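Local coordinates for glycoside hydrolase family 15, cellulose signaling associated protein envoy (PDB 4WUJ) that is a fungal blue-light photoreceptor whose LOV domain holds flavin mononucleotide and links light to oxidative-stress signalling, at residues Thr63-Ser66 with Ala67-Met71; Met97-Ala100 with Ile101-His104. All blocks are in the same frame, centred on the assembly; numbering follows the deposited sequence.

Interaction 1 (Thr63-Ser66 with Ala67-Met71)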
ATOM      1  N   THR C  63       8.209  12.258   2.673  1.00 37.19           N
ATOM      2  CA  THR C  63       9.454  12.780   3.268  1.00 32.45           C
ATOM      3  C   THR C  63      10.358  13.479   2.263  1.00 35.64           C
ATOM      4  O   THR C  63      11.241  14.233   2.649  1.00 37.17           O
ATOM      5  CB  THR C  63      10.280  11.680   3.954  1.00 32.34           C
ATOM      6  OG1 THR C  63      10.785  10.753   2.979  1.00 31.12           O
ATOM      7  CG2 THR C  63       9.450  10.973   4.995  1.00 34.06           C
ATOM      8  N   GLY C  64      10.158  13.217   0.978  1.00 43.59           N
ATOM      9  CA  GLY C  64      11.038  13.756  -0.048  1.00 36.12           C
ATOM     10  C   GLY C  64      12.349  13.017  -0.280  1.00 42.92           C
ATOM     11  O   GLY C  64      13.092  13.360  -1.211  1.00 40.73           O
ATOM     12  N   TYR C  65      12.676  12.013   0.539  1.00 42.62           N
ATOM     13  CA  TYR C  65      13.881  11.217   0.246  1.00 34.32           C
ATOM     14  C   TYR C  65      13.644  10.178  -0.851  1.00 39.08           C
ATOM     15  O   TYR C  65      12.500   9.945  -1.299  1.00 40.30           O
ATOM     16  CB  TYR C  65      14.419  10.520   1.497  1.00 40.39           C
ATOM     17  CG  TYR C  65      14.833  11.461   2.598  1.00 35.44           C
ATOM     18  CD1 TYR C  65      13.911  11.867   3.555  1.00 39.84           C
ATOM     19  CD2 TYR C  65      16.134  11.941   2.686  1.00 39.92           C
ATOM     20  CE1 TYR C  65      14.263  12.730   4.565  1.00 40.22           C
ATOM     21  CE2 TYR C  65      16.506  12.791   3.703  1.00 37.94           C
ATOM     22  CZ  TYR C  65      15.551  13.193   4.635  1.00 42.10           C
ATOM     23  OH  TYR C  65      15.853  14.049   5.663  1.00 42.20           O
ATOM     24  N   SER C  66      14.739   9.557  -1.278  1.00 34.85           N
ATOM     25  CA  SER C  66      14.697   8.458  -2.225  1.00 36.75           C
ATOM     26  C   SER C  66      15.256   7.208  -1.541  1.00 38.07           C
ATOM     27  O   SER C  66      15.866   7.288  -0.470  1.00 38.60           O
ATOM     28  CB  SER C  66      15.557   8.777  -3.446  1.00 43.93           C
ATOM     29  OG  SER C  66      16.934   8.736  -3.091  1.00 47.64           O
ATOM     30  N   ALA C  67      15.070   6.058  -2.171  1.00 38.19           N
ATOM     31  CA  ALA C  67      15.339   4.796  -1.517  1.00 34.94           C
ATOM     32  C   ALA C  67      16.766   4.698  -1.044  1.00 36.63           C
ATOM     33  O   ALA C  67      16.999   4.299   0.088  1.00 42.85           O
ATOM     34  CB  ALA C  67      15.022   3.663  -2.432  1.00 33.55           C
ATOM     35  N   PRO C  68      17.734   5.051  -1.911  1.00 45.22           N
ATOM     36  CA  PRO C  68      19.148   4.817  -1.590  1.00 44.06           C
ATOM     37  C   PRO C  68      19.666   5.783  -0.531  1.00 34.21           C
ATOM     38  O   PRO C  68      20.700   5.535   0.071  1.00 42.42           O
ATOM     39  CB  PRO C  68      19.870   5.062  -2.933  1.00 45.77           C
ATOM     40  CG  PRO C  68      18.742   5.170  -3.989  1.00 43.50           C
ATOM     41  CD  PRO C  68      17.570   5.680  -3.234  1.00 45.05           C
ATOM     42  N   GLU C  69      18.957   6.882  -0.337  1.00 43.32           N
ATOM     43  CA  GLU C  69      19.247   7.825   0.735  1.00 43.31           C
ATOM     44  C   GLU C  69      18.870   7.275   2.145  1.00 42.94           C
ATOM     45  O   GLU C  69      19.524   7.621   3.126  1.00 43.43           O
ATOM     46  CB  GLU C  69      18.509   9.164   0.472  1.00 42.56           C
ATOM     47  CG  GLU C  69      18.819   9.856  -0.877  1.00 42.26           C
ATOM     48  CD  GLU C  69      18.119  11.233  -1.074  1.00 46.42           C
ATOM     49  OE1 GLU C  69      16.971  11.468  -0.636  1.00 39.89           O
ATOM     50  OE2 GLU C  69      18.739  12.113  -1.696  1.00 54.45           O
ATOM     51  N   ILE C  70      17.843   6.418   2.235  1.00 34.15           N
ATOM     52  CA  ILE C  70      17.279   6.009   3.523  1.00 32.18           C
ATOM     53  C   ILE C  70      17.357   4.489   3.838  1.00 33.43           C
ATOM     54  O   ILE C  70      17.368   4.066   4.993  1.00 26.84           O
ATOM     55  CB  ILE C  70      15.853   6.531   3.668  1.00 38.19           C
ATOM     56  CG1 ILE C  70      14.923   5.916   2.624  1.00 32.38           C
ATOM     57  CG2 ILE C  70      15.844   8.049   3.545  1.00 39.75           C
ATOM     58  CD1 ILE C  70      14.285   4.627   3.052  1.00 26.18           C
ATOM     59  N   MET C  71      17.464   3.658   2.827  1.00 27.41           N
ATOM     60  CA  MET C  71      17.549   2.231   3.073  1.00 32.79           C
ATOM     61  C   MET C  71      18.733   1.835   3.947  1.00 32.46           C
ATOM     62  O   MET C  71      19.841   2.311   3.753  1.00 30.86           O
ATOM     63  CB  MET C  71      17.678   1.473   1.750  1.00 43.92           C
ATOM     64  CG  MET C  71      16.963   0.140   1.765  1.00 49.31           C
ATOM     65  SD  MET C  71      15.165   0.286   1.749  1.00 31.80           S
ATOM     66  CE  MET C  71      14.933  -0.925   0.454  1.00 49.56           C
TER

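Interaction 2 (Met97-Ala100 with Ile101-His104). With FMN (flavin mononucleotide), chain I; SO4 (sulfate ion), chain J; SO4 (sulfate ion), chain K.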
ATOM      1  N   MET C  97       8.504   6.006  21.823  1.00 23.04           N
ATOM      2  CA  MET C  97       8.759   5.107  20.692  1.00 29.64           C
ATOM      3  C   MET C  97       9.858   4.095  21.087  1.00 28.94           C
ATOM      4  O   MET C  97       9.695   2.889  20.925  1.00 22.41           O
ATOM      5  CB  MET C  97       9.173   5.901  19.462  1.00 32.92           C
ATOM      6  CG  MET C  97       7.989   6.544  18.727  1.00 25.85           C
ATOM      7  SD  MET C  97       8.410   7.365  17.177  1.00 26.69           S
ATOM      8  CE  MET C  97       9.576   8.604  17.678  1.00 23.03           C
ATOM      9  N   ARG C  98      10.929   4.607  21.707  1.00 29.00           N
ATOM     10  CA  ARG C  98      12.073   3.796  22.079  1.00 31.49           C
ATOM     11  C   ARG C  98      11.676   2.647  22.977  1.00 32.84           C
ATOM     12  O   ARG C  98      12.107   1.489  22.777  1.00 24.24           O
ATOM     13  CB  ARG C  98      13.130   4.657  22.762  1.00 32.17           C
ATOM     14  CG  ARG C  98      14.373   3.886  23.088  1.00 29.40           C
ATOM     15  CD  ARG C  98      15.545   4.759  23.476  1.00 31.15           C
ATOM     16  NE  ARG C  98      15.244   5.513  24.679  1.00 37.73           N
ATOM     17  CZ  ARG C  98      15.140   6.834  24.739  1.00 38.71           C
ATOM     18  NH1 ARG C  98      15.360   7.591  23.672  1.00 34.25           N
ATOM     19  NH2 ARG C  98      14.842   7.403  25.893  1.00 44.28           N
ATOM     20  N   ARG C  99      10.812   2.972  23.935  1.00 30.25           N
ATOM     21  CA  ARG C  99      10.452   2.049  24.997  1.00 32.95           C
ATOM     22  C   ARG C  99       9.439   1.079  24.454  1.00 26.99           C
ATOM     23  O   ARG C  99       9.462  -0.119  24.740  1.00 34.72           O
ATOM     24  CB  ARG C  99       9.888   2.811  26.203  1.00 44.71           C
ATOM     25  CG  ARG C  99      10.926   3.082  27.322  1.00 53.96           C
ATOM     26  CD  ARG C  99      10.971   4.565  27.750  1.00 60.42           C
ATOM     27  NE  ARG C  99      11.794   4.789  28.933  1.00 62.75           N
ATOM     28  CZ  ARG C  99      11.737   5.878  29.705  1.00 60.75           C
ATOM     29  NH1 ARG C  99      10.880   6.868  29.440  1.00 62.25           N
ATOM     30  NH2 ARG C  99      12.543   5.970  30.764  1.00 53.85           N
ATOM     31  N   ALA C 100       8.576   1.579  23.599  1.00 28.03           N
ATOM     32  CA  ALA C 100       7.569   0.710  23.004  1.00 33.74           C
ATOM     33  C   ALA C 100       8.235  -0.324  22.102  1.00 29.23           C
ATOM     34  O   ALA C 100       7.972  -1.539  22.200  1.00 31.19           O
ATOM     35  CB  ALA C 100       6.602   1.537  22.249  1.00 34.42           C
ATOM     36  N   ILE C 101       9.165   0.155  21.282  1.00 29.63           N
ATOM     37  CA  ILE C 101       9.860  -0.717  20.320  1.00 33.32           C
ATOM     38  C   ILE C 101      10.518  -1.840  21.099  1.00 40.32           C
ATOM     39  O   ILE C 101      10.404  -3.019  20.739  1.00 34.82           O
ATOM     40  CB  ILE C 101      10.917   0.058  19.524  1.00 30.55           C
ATOM     41  CG1 ILE C 101      10.244   0.923  18.458  1.00 25.68           C
ATOM     42  CG2 ILE C 101      11.928  -0.907  18.898  1.00 35.52           C
ATOM     43  CD1 ILE C 101      11.145   1.968  17.852  1.00 24.16           C
ATOM     44  N   ARG C 102      11.159  -1.443  22.200  1.00 33.76           N
ATOM     45  CA  ARG C 102      11.903  -2.345  23.079  1.00 38.40           C
ATOM     46  C   ARG C 102      10.994  -3.400  23.749  1.00 38.02           C
ATOM     47  O   ARG C 102      11.355  -4.568  23.851  1.00 36.52           O
ATOM     48  CB  ARG C 102      12.699  -1.503  24.101  1.00 35.02           C
ATOM     49  CG  ARG C 102      13.025  -2.165  25.392  1.00 42.00           C
ATOM     50  CD  ARG C 102      13.518  -1.128  26.449  1.00 34.59           C
ATOM     51  NE  ARG C 102      14.563  -0.244  25.926  1.00 36.54           N
ATOM     52  CZ  ARG C 102      14.975   0.873  26.525  1.00 32.49           C
ATOM     53  NH1 ARG C 102      14.411   1.270  27.662  1.00 43.82           N
ATOM     54  NH2 ARG C 102      15.945   1.613  25.972  1.00 30.27           N
ATOM     55  N   ALA C 103       9.790  -3.002  24.142  1.00 45.18           N
ATOM     56  CA  ALA C 103       8.831  -3.940  24.710  1.00 45.65           C
ATOM     57  C   ALA C 103       7.971  -4.691  23.651  1.00 50.63           C
ATOM     58  O   ALA C 103       7.066  -5.443  23.997  1.00 44.12           O
ATOM     59  CB  ALA C 103       7.927  -3.199  25.695  1.00 47.31           C
ATOM     60  N   HIS C 104       8.267  -4.523  22.367  1.00 51.28           N
ATOM     61  CA  HIS C 104       7.397  -5.069  21.310  1.00 43.78           C
ATOM     62  C   HIS C 104       5.942  -4.632  21.504  1.00 42.70           C
ATOM     63  O   HIS C 104       5.024  -5.424  21.320  1.00 46.29           O
ATOM     64  CB  HIS C 104       7.468  -6.586  21.273  1.00 50.42           C
ATOM     65  CG  HIS C 104       8.844  -7.107  21.040  1.00 60.30           C
ATOM     66  ND1 HIS C 104       9.105  -8.436  20.801  1.00 70.31           N
ATOM     67  CD2 HIS C 104      10.039  -6.473  21.003  1.00 58.36           C
ATOM     68  CE1 HIS C 104      10.406  -8.599  20.628  1.00 68.29           C
ATOM     69  NE2 HIS C 104      10.993  -7.422  20.744  1.00 60.68           N
TER
HETATM   70  N1  FMN I5201      10.800   8.212  14.387  1.00 29.08           N
HETATM   71  C2  FMN I5201      10.353   9.387  13.822  1.00 32.35           C
HETATM   72  O2  FMN I5201      10.681  10.471  14.300  1.00 31.55           O
HETATM   73  N3  FMN I5201       9.539   9.351  12.692  1.00 28.33           N
HETATM   74  C4  FMN I5201       9.149   8.161  12.127  1.00 31.35           C
HETATM   75  O4  FMN I5201       8.446   8.178  11.121  1.00 24.07           O
HETATM   76  C4A FMN I5201       9.596   6.958  12.691  1.00 37.12           C
HETATM   77  N5  FMN I5201       9.239   5.738  12.134  1.00 27.20           N
HETATM   78  C5A FMN I5201       9.666   4.571  12.701  1.00 26.15           C
HETATM   79  C6  FMN I5201       9.267   3.380  12.123  1.00 23.73           C
HETATM   80  C7  FMN I5201       9.702   2.174  12.645  1.00 28.87           C
HETATM   81  C7M FMN I5201       9.233   0.912  11.990  1.00 22.78           C
HETATM   82  C8  FMN I5201      10.544   2.170  13.781  1.00 27.27           C
HETATM   83  C8M FMN I5201      11.020   0.861  14.359  1.00 20.67           C
HETATM   84  C9  FMN I5201      10.926   3.383  14.369  1.00 25.62           C
HETATM   85  C9A FMN I5201      10.493   4.590  13.832  1.00 27.19           C
HETATM   86  N10 FMN I5201      10.870   5.817  14.388  1.00 31.76           N
HETATM   87  C10 FMN I5201      10.423   6.995  13.821  1.00 30.28           C
HETATM   88  C1' FMN I5201      11.707   5.961  15.641  1.00 24.59           C
HETATM   89  C2' FMN I5201      13.213   5.894  15.532  1.00 27.07           C
HETATM   90  O2' FMN I5201      13.555   5.024  14.478  1.00 23.79           O
HETATM   91  C3' FMN I5201      13.780   5.472  16.918  1.00 26.52           C
HETATM   92  O3' FMN I5201      13.225   4.228  17.333  1.00 24.30           O
HETATM   93  C4' FMN I5201      13.466   6.546  17.987  1.00 29.40           C
HETATM   94  O4' FMN I5201      14.164   7.725  17.646  1.00 25.65           O
HETATM   95  C5' FMN I5201      13.792   6.100  19.424  1.00 27.39           C
HETATM   96  O5' FMN I5201      15.101   5.562  19.486  1.00 24.84           O
HETATM   97  P   FMN I5201      16.365   6.499  19.747  1.00 30.39           P
HETATM   98  O1P FMN I5201      17.572   5.582  19.628  1.00 33.69           O
HETATM   99  O2P FMN I5201      16.538   7.626  18.787  1.00 27.14           O
HETATM  100  O3P FMN I5201      16.278   7.057  21.129  1.00 32.34           O
HETATM  101  S   SO4 J5202      15.581   4.941  28.420  1.00 53.27           S
HETATM  102  O1  SO4 J5202      15.191   6.317  28.715  1.00 52.35           O
HETATM  103  O2  SO4 J5202      16.562   4.928  27.336  1.00 46.26           O
HETATM  104  O3  SO4 J5202      14.424   4.080  28.198  1.00 46.58           O
HETATM  105  O4  SO4 J5202      16.271   4.382  29.560  1.00 47.54           O
HETATM  106  S   SO4 K5203      17.616   1.111  22.819  1.00 69.99           S
HETATM  107  O1  SO4 K5203      17.721   2.371  23.531  1.00 54.04           O
HETATM  108  O2  SO4 K5203      17.997   1.417  21.452  1.00 39.80           O
HETATM  109  O3  SO4 K5203      18.495   0.071  23.317  1.00 47.17           O
HETATM  110  O4  SO4 K5203      16.269   0.630  22.986  1.00 33.67           O

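Interaction 1 (Thr63-Ser66 with Ala67-Met71)
E69 reaches back over the first turn of helix 67-70 and sets its carboxylate against the backbone of the loop before it. The S66 N-H donates to E69 OE1 at 3.0 Å, coming in from above the carboxylate plane, 43° out of it. S66 stands at the N-cap, so this is one half of a capping box; the reciprocal bond is missing, because S66 OG makes no capping bond. With chi1 at 71°, OG lies between the backbone N and the carbonyl carbon and touches carbon instead, 3.1 Å from E69 CG and 3.1 Å from P68 CD. The S66 carbonyl O receives weak bonds from E69 N and I70 N.

The tight part is the apolar pair of Y65 and I70. Y65, just before the cap, lays its CB 3.5 Å from I70 CG2 across the start of the helix, the pairing known as a hydrophobic staple. E69 OE1 forms the polar margin at the ring edge of Y65, 3.5 Å from CD2, with ring and carboxylate planes 70° apart. Buried I70 also packs on F59 and Y60 of helix 57-63 and on I52 and A55 of strand 52-55, while F77 meets the Y65 ring edge-to-face. The Y65 N-H makes a weak bond to T63 OG1 at 3.3 Å, and that hydroxyl is also hydrogen-bonded to F59 O.

The solvent side is marked by exposed P68 and G64, although P68 CD still abuts S66 OG. G64 takes a positive phi, letting the chain turn out of helix 57-63.

E69 OE2 forms a salt bridge with K116. One carboxylate thus joins a peptide N-H at the helix start to a lysine from another part of the chain, and both neighbours would favour its charged form.

Interaction 2 (Met97-Ala100 with Ile101-His104)
The guanidinium of R102 has the carbonyl O of R98 over one face, with O3 of the chain J sulfate and O1 of the chain K sulfate at its edge. R98 also works through its edge: NH1 donates to the flavin phosphate oxygen O3P at 2.8 Å, and R102 NH2 lies near the same plane. R99 differs, taking sulfate J oxygen O1 over one face, offset toward the rim. R99 and R102 run side by side in the same direction, yet their planes stand 87° apart.

In this PAS-fold LOV domain, helix 92-103 borders the flavin pocket. M97 CE comes within 3.5 Å of flavin N1, and I101 CD1 within 3.1 Å of the ribityl O3'.

Sulfate J is the hub. R98 NH2 reaches its O1 at 3.0 Å, R98 NE makes a weak bond to its O2, R102 NH1 reaches its O3 at 2.9 Å, and R99 NE adds a weak bond to O3; R102 NH2 turns to sulfate K, 3.2 Å from its O4. Both sulfates probably come from the crystallisation liquor. R98 leaves the helix with CG anti to its N (chi1 -176°) and bends at chi3 (62°), which brings NH1 to the phosphate. An alanine here is likely to leave O3P without this donor and sulfate J without two of its N-H groups.

The backbone carries regular helical bonds, I101 N to M97 O at 2.8 Å and A103 N to R99 O at 3.0 Å. H104, with positive phi, forms a Schellman motif, and its ring meets that of H138.

In the fold
Interaction 1 comes first along the chain, at the start of the short helix 67-70; interaction 2 follows on the next helix, 92-103. Their centres are 24 Å apart, on opposite sides of the centre of the chain, and their nearest atoms stay about 13 Å from each other. Both belong to one PAS domain, the LOV part of a longer protein, built on a five-stranded antiparallel sheet. In interaction 2, M97, R98 and I101 line the flavin pocket, and the helix packs on strand 107-114. Interaction 1 instead joins the loop after helix 57-63 to helix 67-70 and strand 52-55, away from the flavin: the Y65 side chain lies about 10 Å from the cofactor.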